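Local coordinates for glycosyl hydrolase family 10 (Bacteroides intestinalis DSM 17393, PDB 4QPW), which binds xylohexaose as a carbohydrate-binding module, one part of a larger enzyme that probably hydrolyses O-glycosidic bonds in xylan, at residues I8-S11 with T12-Y15. Sequence-based numbering, arbitrary orientation.
Sequences IDYS and TAGY
The backbone folds back on itself directly after Asp9, whose carbonyl O takes the N-H of Ala13 (Asp9 O to Ala13 N 2.9 Å), nearly straight at 164° and in the carbonyl plane, together with a weak bond from Thr12 N at 3.3 Å. The carboxylate of Asp9 also holds the bend, through Ser11. Asp9 OD1 accepts two donors, using its syn lone pair for Ser11 OG at 2.5 Å, while Ser11 N approaches from above the carboxylate plane at 3.0 Å. This last bond closes an Asx turn, and a water bridges Asp9 OD2 to the hydroxyl of Thr12. Such a turn ends strand 3-9, which pairs antiparallel with strand 130-141 in one of the two antiparallel sheets of this all-beta module, and leads the chain off towards strand 19-21. Alongside the turn, with CG1 anti to the backbone N (chi1 -173°), the chain of Ile8 carries its CD1 out to the methyl of Ala13. The buried ring of Tyr10 lies edge-on to the carbonyl oxygens of Ala13 and Gly14, with Tyr10 CE1 3.7 Å from Gly14 O. Further along, Tyr10 CE1 comes within 4.1 Å of Tyr15 CD1, and the phenol oxygen of Tyr10 lies at the edge of the Tyr15 ring. Both phenols hydrogen-bond to consecutive backbone carbonyls, Tyr10 to Thr58 and Tyr15 to His57. A leucine at Tyr10 would probably open a gap beside Tyr15 and leave the carbonyl of Thr58 without its hydroxyl mate. Leu40 of strand 39-44 touches both tyrosine side chains.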
ATOM      1  N   ILE A   8       5.881   3.962  -8.480  1.00  9.24           N
ATOM      2  CA  ILE A   8       5.052   5.262  -8.217  1.00  9.69           C
ATOM      3  C   ILE A   8       5.778   5.862  -7.024  1.00 10.13           C
ATOM      4  O   ILE A   8       5.994   5.202  -5.951  1.00 10.90           O
ATOM      5  CB  ILE A   8       3.604   4.959  -7.972  1.00 12.15           C
ATOM      6  CG1 ILE A   8       2.737   6.220  -7.892  1.00 15.91           C
ATOM      7  CG2 ILE A   8       3.246   3.994  -6.859  1.00 13.63           C
ATOM      8  CD1 ILE A   8       2.535   6.875  -9.248  1.00 17.64           C
ATOM      9  N   ASP A   9       6.226   7.108  -7.135  1.00 10.30           N
ATOM     10  CA  ASP A   9       6.994   7.794  -6.149  1.00 11.27           C
ATOM     11  C   ASP A   9       6.202   9.008  -5.657  1.00 10.37           C
ATOM     12  O   ASP A   9       6.103  10.058  -6.340  1.00 11.79           O
ATOM     13  CB  ASP A   9       8.365   8.175  -6.693  1.00 14.70           C
ATOM     14  CG  ASP A   9       9.173   8.951  -5.729  1.00 17.13           C
ATOM     15  OD1 ASP A   9       8.861   9.054  -4.529  1.00 19.65           O
ATOM     16  OD2 ASP A   9      10.263   9.505  -6.145  1.00 24.52           O
ATOM     17  N   TYR A  10       5.647   8.964  -4.452  1.00  9.46           N
ATOM     18  CA  TYR A  10       4.787   9.988  -3.894  1.00  9.82           C
ATOM     19  C   TYR A  10       5.603  11.194  -3.406  1.00 12.36           C
ATOM     20  O   TYR A  10       5.016  12.245  -3.075  1.00 13.89           O
ATOM     21  CB  TYR A  10       3.900   9.478  -2.801  1.00  9.28           C
ATOM     22  CG  TYR A  10       2.927   8.427  -3.314  1.00  9.42           C
ATOM     23  CD1 TYR A  10       1.899   8.764  -4.195  1.00  9.16           C
ATOM     24  CD2 TYR A  10       3.028   7.116  -2.927  1.00  8.86           C
ATOM     25  CE1 TYR A  10       1.048   7.828  -4.665  1.00  9.16           C
ATOM     26  CE2 TYR A  10       2.136   6.156  -3.420  1.00  9.37           C
ATOM     27  CZ  TYR A  10       1.136   6.510  -4.299  1.00  9.17           C
ATOM     28  OH  TYR A  10       0.225   5.596  -4.759  1.00  9.93           O
ATOM     29  N   SER A  11       6.932  11.101  -3.487  1.00 13.77           N
ATOM     30  CA  SER A  11       7.829  12.236  -3.239  1.00 18.63           C
ATOM     31  C   SER A  11       7.367  13.319  -4.100  1.00 17.67           C
ATOM     32  O   SER A  11       7.477  14.522  -3.663  1.00 22.35           O
ATOM     33  CB  SER A  11       9.342  11.909  -3.559  1.00 22.04           C
ATOM     34  OG  SER A  11       9.860  10.687  -2.860  1.00 22.50           O
ATOM     35  N   THR A  12       6.998  13.082  -5.352  1.00 15.70           N
ATOM     36  CA  THR A  12       6.480  13.985  -6.285  1.00 19.90           C
ATOM     37  C   THR A  12       5.067  13.672  -6.815  1.00 19.31           C
ATOM     38  O   THR A  12       4.326  14.651  -7.034  1.00 22.66           O
ATOM     39  CB  THR A  12       7.423  14.141  -7.490  1.00 21.29           C
ATOM     40  OG1 THR A  12       7.589  12.880  -8.163  1.00 22.23           O
ATOM     41  CG2 THR A  12       8.880  14.629  -7.021  1.00 22.95           C
ATOM     42  N   ALA A  13       4.676  12.415  -7.107  1.00 14.56           N
ATOM     43  CA  ALA A  13       3.362  12.075  -7.673  1.00 12.69           C
ATOM     44  C   ALA A  13       2.214  12.427  -6.788  1.00 11.35           C
ATOM     45  O   ALA A  13       2.323  12.256  -5.554  1.00 11.83           O
ATOM     46  CB  ALA A  13       3.268  10.563  -7.924  1.00 13.63           C
ATOM     47  N   GLY A  14       1.095  12.872  -7.338  1.00 10.89           N
ATOM     48  CA  GLY A  14      -0.153  12.949  -6.596  1.00 10.17           C
ATOM     49  C   GLY A  14      -0.831  11.606  -6.472  1.00  9.50           C
ATOM     50  O   GLY A  14      -0.192  10.568  -6.770  1.00 10.93           O
ATOM     51  N   TYR A  15      -2.040  11.607  -6.008  1.00  9.43           N
ATOM     52  CA  TYR A  15      -2.799  10.414  -5.768  1.00  9.13           C
ATOM     53  C   TYR A  15      -4.120  10.410  -6.465  1.00  9.28           C
ATOM     54  O   TYR A  15      -4.984  11.280  -6.189  1.00 10.71           O
ATOM     55  CB  TYR A  15      -3.012  10.145  -4.244  1.00 10.40           C
ATOM     56  CG  TYR A  15      -3.664   8.843  -3.928  1.00  8.93           C
ATOM     57  CD1 TYR A  15      -2.961   7.651  -4.082  1.00  9.23           C
ATOM     58  CD2 TYR A  15      -4.954   8.748  -3.532  1.00 10.20           C
ATOM     59  CE1 TYR A  15      -3.510   6.408  -3.781  1.00  8.68           C
ATOM     60  CE2 TYR A  15      -5.537   7.551  -3.250  1.00 10.27           C
ATOM     61  CZ  TYR A  15      -4.824   6.367  -3.371  1.00  9.07           C
ATOM     62  OH  TYR A  15      -5.479   5.179  -3.056  1.00 10.23           O
TER
HETATM   63  O   HOH W   1       9.921  11.087  -8.411  1.00 47.43           O